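Local coordinates for protein arabinan endo-1,5-alpha-l-arabinosidase A (Cellvibrio cellulosa, PDB 1GYH) that cleaves the alpha-1,5-arabinofuranosyl linkages of linear arabinan, releasing almost exclusively arabinotriose, and so takes part in plant cell wall degradation, at residues L75-Y80 against V94-T99; N254-G259 against E308-I313. All blocks are in the same frame, centred on the assembly; numbering follows the deposited sequence.

Contact 1: L75-Y80 against V94-T99; sequences LFYLYY and VTVNKT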
loop_
_atom_site.group_PDB
_atom_site.type_symbol
_atom_site.label_atom_id
_atom_site.label_comp_id
_atom_site.label_asym_id
_atom_site.label_seq_id
_atom_site.Cartn_x
_atom_site.Cartn_y
_atom_site.Cartn_z
ATOM N N LEU A 75 -10.604 -10.245 14.034
ATOM C CA LEU A 75 -9.134 -10.217 14.042
ATOM C C LEU A 75 -8.506 -9.116 13.182
ATOM O O LEU A 75 -9.160 -8.528 12.292
ATOM C CB LEU A 75 -8.603 -11.562 13.554
ATOM C CG LEU A 75 -9.026 -12.802 14.320
ATOM C CD1 LEU A 75 -8.393 -14.013 13.666
ATOM C CD2 LEU A 75 -8.642 -12.706 15.790
ATOM N N PHE A 76 -7.214 -8.883 13.418
ATOM C CA PHE A 76 -6.421 -7.906 12.657
ATOM C C PHE A 76 -5.373 -8.669 11.803
ATOM O O PHE A 76 -4.546 -9.390 12.364
ATOM C CB PHE A 76 -5.735 -6.903 13.607
ATOM C CG PHE A 76 -6.686 -6.034 14.362
ATOM C CD1 PHE A 76 -7.312 -6.490 15.506
ATOM C CD2 PHE A 76 -7.008 -4.776 13.892
ATOM C CE1 PHE A 76 -8.222 -5.678 16.219
ATOM C CE2 PHE A 76 -7.910 -3.965 14.593
ATOM C CZ PHE A 76 -8.530 -4.426 15.733
ATOM N N TYR A 77 -5.462 -8.530 10.486
ATOM C CA TYR A 77 -4.566 -9.153 9.520
ATOM C C TYR A 77 -3.604 -8.076 8.977
ATOM O O TYR A 77 -4.028 -7.090 8.376
ATOM C CB TYR A 77 -5.343 -9.775 8.371
ATOM C CG TYR A 77 -6.145 -10.993 8.706
ATOM C CD1 TYR A 77 -7.317 -10.898 9.460
ATOM C CD2 TYR A 77 -5.762 -12.239 8.293
ATOM C CE1 TYR A 77 -8.044 -11.990 9.769
ATOM C CE2 TYR A 77 -6.509 -13.349 8.619
ATOM C CZ TYR A 77 -7.638 -13.215 9.352
ATOM O OH TYR A 77 -8.388 -14.304 9.679
ATOM N N LEU A 78 -2.302 -8.281 9.213
ATOM C CA LEU A 78 -1.268 -7.365 8.787
ATOM C C LEU A 78 -0.416 -8.089 7.737
ATOM O O LEU A 78 0.362 -8.976 8.069
ATOM C CB LEU A 78 -0.427 -6.954 9.991
ATOM C CG LEU A 78 0.834 -6.124 9.688
ATOM C CD1 LEU A 78 0.392 -4.810 8.986
ATOM C CD2 LEU A 78 1.685 -5.800 10.919
ATOM N N TYR A 79 -0.595 -7.701 6.486
ATOM C CA TYR A 79 0.196 -8.174 5.354
ATOM C C TYR A 79 1.463 -7.330 5.239
ATOM O O TYR A 79 1.450 -6.168 5.582
ATOM C CB TYR A 79 -0.625 -8.125 4.060
ATOM C CG TYR A 79 -1.855 -8.990 4.169
ATOM C CD1 TYR A 79 -3.028 -8.507 4.802
ATOM C CD2 TYR A 79 -1.849 -10.302 3.706
ATOM C CE1 TYR A 79 -4.147 -9.329 4.928
ATOM C CE2 TYR A 79 -2.955 -11.124 3.849
ATOM C CZ TYR A 79 -4.104 -10.629 4.430
ATOM O OH TYR A 79 -5.170 -11.459 4.568
ATOM N N TYR A 80 2.565 -7.941 4.776
ATOM C CA TYR A 80 3.875 -7.288 4.787
ATOM C C TYR A 80 4.728 -7.946 3.690
ATOM O O TYR A 80 4.440 -9.079 3.277
ATOM C CB TYR A 80 4.559 -7.408 6.186
ATOM C CG TYR A 80 4.806 -8.852 6.634
ATOM C CD1 TYR A 80 5.944 -9.537 6.204
ATOM C CD2 TYR A 80 3.858 -9.559 7.405
ATOM C CE1 TYR A 80 6.175 -10.853 6.552
ATOM C CE2 TYR A 80 4.056 -10.893 7.760
ATOM C CZ TYR A 80 5.238 -11.548 7.327
ATOM O OH TYR A 80 5.508 -12.861 7.645
ATOM N N VAL A 94 1.699 -12.767 6.020
ATOM C CA VAL A 94 0.667 -12.193 6.891
ATOM C C VAL A 94 0.799 -12.656 8.331
ATOM O O VAL A 94 1.012 -13.842 8.597
ATOM C CB VAL A 94 -0.762 -12.454 6.309
ATOM C CG1 VAL A 94 -1.106 -13.895 6.280
ATOM C CG2 VAL A 94 -1.823 -11.645 7.089
ATOM N N THR A 95 0.715 -11.694 9.253
ATOM C CA THR A 95 0.678 -11.961 10.673
ATOM C C THR A 95 -0.608 -11.376 11.299
ATOM O O THR A 95 -1.084 -10.335 10.891
ATOM C CB THR A 95 1.999 -11.447 11.351
ATOM O OG1 THR A 95 2.012 -11.730 12.758
ATOM C CG2 THR A 95 2.169 -9.938 11.217
ATOM N N VAL A 96 -1.142 -12.074 12.283
ATOM C CA VAL A 96 -2.483 -11.834 12.836
ATOM C C VAL A 96 -2.434 -11.599 14.325
ATOM O O VAL A 96 -1.661 -12.236 15.028
ATOM C CB VAL A 96 -3.385 -13.023 12.523
ATOM C CG1 VAL A 96 -4.852 -12.724 12.887
ATOM C CG2 VAL A 96 -3.306 -13.334 11.049
ATOM N N ASN A 97 -3.261 -10.671 14.797
ATOM C CA ASN A 97 -3.386 -10.342 16.213
ATOM C C ASN A 97 -4.897 -10.217 16.564
ATOM O O ASN A 97 -5.718 -9.839 15.703
ATOM C CB ASN A 97 -2.690 -9.009 16.469
ATOM C CG ASN A 97 -2.231 -8.838 17.915
ATOM O OD1 ASN A 97 -2.853 -9.339 18.854
ATOM N ND2 ASN A 97 -1.141 -8.104 18.096
ATOM N N LYS A 98 -5.226 -10.501 17.813
ATOM C CA LYS A 98 -6.568 -10.258 18.370
ATOM C C LYS A 98 -6.860 -8.791 18.681
ATOM O O LYS A 98 -8.022 -8.395 18.749
ATOM C CB LYS A 98 -6.764 -11.039 19.671
ATOM C CG LYS A 98 -6.658 -12.576 19.596
ATOM C CD LYS A 98 -6.462 -13.156 21.012
ATOM C CE LYS A 98 -6.305 -14.677 21.135
ATOM N NZ LYS A 98 -6.097 -15.162 22.620
ATOM N N THR A 99 -5.820 -7.984 18.883
ATOM C CA THR A 99 -5.987 -6.579 19.227
ATOM C C THR A 99 -4.765 -5.772 18.808
ATOM O O THR A 99 -3.752 -6.347 18.453
ATOM C CB THR A 99 -6.280 -6.442 20.737
ATOM O OG1 THR A 99 -6.514 -5.072 21.080
ATOM C CG2 THR A 99 -5.084 -6.842 21.573
#
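From Val94 the side chain runs out alongside that of Tyr79. Val94 CB already lies 3.5 Å from Tyr79 CD2. From there CG2, anti to the backbone N, reaches over the middle of the same ring, and CG1 takes the crowded position between N and the carbonyl carbon (chi1 65°). Val94 CG2 lies 3.5 Å from the centroid of the Tyr79 ring, only 13° off the normal, a true CH-pi contact over the face. The same methyl also lies at the edge of the Tyr77 ring, whose CD2 is 4.2 Å from Val94 CG2, so one methyl is shared by two tyrosines of 75-80. Val96 CG2 makes a second, off-centre CH-pi contact with Tyr77, and Val96 CG1 touches Leu75 CD1 at 3.8 Å.

Underneath runs the ladder of an antiparallel beta hairpin, strands 75-82 and 90-97, in the middle of one blade of the five-bladed propeller; strands 63-72 and 110-118 flank it. Phe76 with Asn97 and Leu78 with Thr95 are the hydrogen-bonded pairs. Phe76 N gives to Asn97 O at 2.9 Å, nearly along the C=O axis, whereas Thr95 N comes to Leu78 O from above the carbonyl plane. At the non-hydrogen-bonded pair between them, Tyr77 with Val96, Val96 CA turns its hydrogen to Phe76 O, 3.2 Å away; Tyr79 with Val94 is the next such pair.

On the other face, Leu78 CB lies alongside Thr95 CG2. The Phe76 ring presents its edge to Asn97 O and Lys98 O as the chain leaves the strand. There Asn97 OD1 closes an Asx turn by accepting from Thr99 N at 3.3 Å, and it also takes a hydrogen bond from the backbone of Arg108.

Contact 2: N254-G259 against E308-I313; sequences NKRWVG and ELDSYI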
loop_
_atom_site.group_PDB
_atom_site.type_symbol
_atom_site.label_atom_id
_atom_site.label_comp_id
_atom_site.label_asym_id
_atom_site.label_seq_id
_atom_site.Cartn_x
_atom_site.Cartn_y
_atom_site.Cartn_z
ATOM N N ASN A 254 5.038 19.272 -5.736
ATOM C CA ASN A 254 5.316 20.664 -6.009
ATOM C C ASN A 254 6.710 21.065 -5.438
ATOM O O ASN A 254 7.509 20.198 -5.070
ATOM C CB ASN A 254 4.176 21.541 -5.446
ATOM C CG ASN A 254 3.960 21.343 -3.964
ATOM O OD1 ASN A 254 4.940 21.327 -3.165
ATOM N ND2 ASN A 254 2.667 21.195 -3.557
ATOM N N LYS A 255 7.007 22.350 -5.374
ATOM C CA LYS A 255 8.331 22.808 -4.895
ATOM C C LYS A 255 8.677 22.381 -3.455
ATOM O O LYS A 255 9.861 22.238 -3.108
ATOM C CB LYS A 255 8.506 24.326 -5.080
ATOM C CG LYS A 255 7.683 25.247 -4.153
ATOM C CD LYS A 255 7.504 26.705 -4.718
ATOM C CE LYS A 255 8.677 27.606 -4.471
ATOM N NZ LYS A 255 8.418 29.051 -4.872
ATOM N N ARG A 256 7.661 22.196 -2.612
ATOM C CA ARG A 256 7.873 21.874 -1.210
ATOM C C ARG A 256 7.881 20.367 -0.955
ATOM O O ARG A 256 8.522 19.913 0.018
ATOM C CB ARG A 256 6.824 22.559 -0.309
ATOM C CG ARG A 256 7.064 24.030 -0.046
ATOM C CD ARG A 256 5.918 24.783 0.701
ATOM N NE ARG A 256 4.616 24.554 0.086
ATOM C CZ ARG A 256 4.208 25.084 -1.069
ATOM N NH1 ARG A 256 4.975 25.917 -1.763
ATOM N NH2 ARG A 256 3.003 24.785 -1.528
ATOM N N TRP A 257 7.199 19.607 -1.814
ATOM C CA TRP A 257 6.948 18.172 -1.646
ATOM C C TRP A 257 7.334 17.466 -2.943
ATOM O O TRP A 257 6.564 17.435 -3.912
ATOM C CB TRP A 257 5.477 17.898 -1.277
ATOM C CG TRP A 257 5.129 18.593 -0.046
ATOM C CD1 TRP A 257 4.515 19.810 0.058
ATOM C CD2 TRP A 257 5.449 18.186 1.297
ATOM N NE1 TRP A 257 4.416 20.174 1.379
ATOM C CE2 TRP A 257 4.999 19.216 2.163
ATOM C CE3 TRP A 257 6.082 17.056 1.862
ATOM C CZ2 TRP A 257 5.144 19.149 3.567
ATOM C CZ3 TRP A 257 6.239 16.999 3.248
ATOM C CH2 TRP A 257 5.756 18.046 4.088
ATOM N N VAL A 258 8.567 16.944 -2.997
ATOM C CA VAL A 258 9.140 16.465 -4.266
ATOM C C VAL A 258 9.011 14.974 -4.322
ATOM O O VAL A 258 9.798 14.224 -3.744
ATOM C CB VAL A 258 10.578 16.976 -4.462
ATOM C CG1 VAL A 258 11.162 16.516 -5.785
ATOM C CG2 VAL A 258 10.592 18.471 -4.420
ATOM N N GLY A 259 7.939 14.544 -4.973
ATOM C CA GLY A 259 7.522 13.166 -4.982
ATOM C C GLY A 259 6.583 12.839 -3.857
ATOM O O GLY A 259 6.786 13.289 -2.719
ATOM N N GLU A 308 -3.421 20.882 1.276
ATOM C CA GLU A 308 -3.385 20.068 2.494
ATOM C C GLU A 308 -2.049 19.314 2.720
ATOM O O GLU A 308 -1.769 18.868 3.821
ATOM C CB GLU A 308 -4.573 19.106 2.537
ATOM C CG GLU A 308 -5.884 19.892 2.708
ATOM C CD GLU A 308 -7.135 19.022 2.791
ATOM O OE1 GLU A 308 -7.044 17.805 2.633
ATOM O OE2 GLU A 308 -8.218 19.594 3.006
ATOM N N LEU A 309 -1.225 19.191 1.676
ATOM C CA LEU A 309 0.177 18.764 1.905
ATOM C C LEU A 309 0.877 19.673 2.902
ATOM O O LEU A 309 1.725 19.191 3.667
ATOM C CB LEU A 309 0.992 18.677 0.610
ATOM C CG LEU A 309 0.506 17.695 -0.427
ATOM C CD1 LEU A 309 1.241 17.896 -1.743
ATOM C CD2 LEU A 309 0.599 16.242 0.013
ATOM N N ASP A 310 0.542 20.971 2.918
ATOM C CA ASP A 310 1.108 21.902 3.903
ATOM C C ASP A 310 0.330 21.994 5.223
ATOM O O ASP A 310 0.931 22.116 6.272
ATOM C CB ASP A 310 1.243 23.292 3.319
ATOM C CG ASP A 310 2.030 23.302 2.041
ATOM O OD1 ASP A 310 3.240 22.943 2.105
ATOM O OD2 ASP A 310 1.524 23.650 0.940
ATOM N N SER A 311 -0.999 21.953 5.172
ATOM C CA SER A 311 -1.808 22.216 6.370
ATOM C C SER A 311 -2.065 20.997 7.234
ATOM O O SER A 311 -2.436 21.160 8.416
ATOM C CB SER A 311 -3.141 22.883 5.997
ATOM O OG SER A 311 -3.903 22.089 5.108
ATOM N N TYR A 312 -1.881 19.795 6.689
ATOM C CA TYR A 312 -1.878 18.582 7.534
ATOM C C TYR A 312 -0.455 18.415 8.097
ATOM O O TYR A 312 0.513 18.202 7.343
ATOM C CB TYR A 312 -2.320 17.310 6.857
ATOM C CG TYR A 312 -2.145 16.130 7.772
ATOM C CD1 TYR A 312 -3.157 15.761 8.659
ATOM C CD2 TYR A 312 -0.930 15.420 7.826
ATOM C CE1 TYR A 312 -2.994 14.698 9.536
ATOM C CE2 TYR A 312 -0.766 14.357 8.713
ATOM C CZ TYR A 312 -1.788 14.005 9.569
ATOM O OH TYR A 312 -1.627 12.973 10.472
ATOM N N ILE A 313 -0.347 18.578 9.399
ATOM C CA ILE A 313 0.939 18.566 10.150
ATOM C C ILE A 313 0.871 17.579 11.335
ATOM O O ILE A 313 0.448 17.923 12.433
ATOM C CB ILE A 313 1.328 19.983 10.624
ATOM C CG1 ILE A 313 1.498 20.909 9.446
ATOM C CG2 ILE A 313 2.689 19.969 11.395
ATOM C CD1 ILE A 313 1.704 22.402 9.811
HETATM O O HOH W 1 1.198 21.955 -1.128
#
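A short helix near the C terminus, 308-311, packs here against the turn that leads into strand 257-268, an outermost strand of one propeller blade. The centre of the contact is the carboxylate of Asp310, which swings toward the turn with CG anti to its carbonyl carbon. Arg256 crosses it at about a right angle and grips it side-on in a salt bridge: Arg256 NE bonds to OD1 of Asp310 at 2.9 Å, and Arg256 NH2 reaches OD2 of Asp310 at 3.1 Å on its syn lone pair. The bend of the arginine chain at chi3 (-50°) turns NE to the acid; even so, the guanidinium and carboxylate planes stay 44° apart, and OD1 is met from above the carboxylate plane.

That same OD1 takes a second donor. Trp257 NE1 points at Asp310 OD1 almost straight, 3.1 Å away and in the indole plane, so two N-H groups hold one oxygen and should favour the charged form of the acid. Leu309 CB lies over the face of Trp257, 4.0 Å from the centroid of its five-membered ring, a CH-pi contact that lets the tryptophan use face and edge on consecutive residues of the helix.

Asn254 shapes the turn: its OD1 accepts from Arg256 N, making an Asx turn, and from Trp257 N, making an Asx motif, the first bond in the plane of the amide carbonyl. Asn254 ND2 donates to a water 2.9 Å away, and that water donates in turn to Asp310 OD2, while Glu306 accepts a further bond from ND2. On the helix side, Leu309 O is hydrogen-bonded to Lys290 NZ, from strand 286-296, and the Lys290 side chain also touches Trp257.

In the fold
From the N terminus, the chain first builds most of the mixed sheet, strands 11-15 to 38-44, lending strand 25-26 to the edge of the next sheet, and then lays down strands 63-72 and 75-82. Contact 1 closes the short connection between strands 75-82 and 90-97, a local hairpin. Strand 110-118 completes this sheet, and two four-stranded sheets follow before contact 2 opens at 254-259. Contact 2 spans 48 residues, mostly strands of the last four-stranded sheet, and brings helix 308-311 back to the start of that sheet; strand 315-316 then joins the first sheet. The two contacts neither nest nor cross, and lie on opposite sides of the chain's centre, their own centres 31 Å apart.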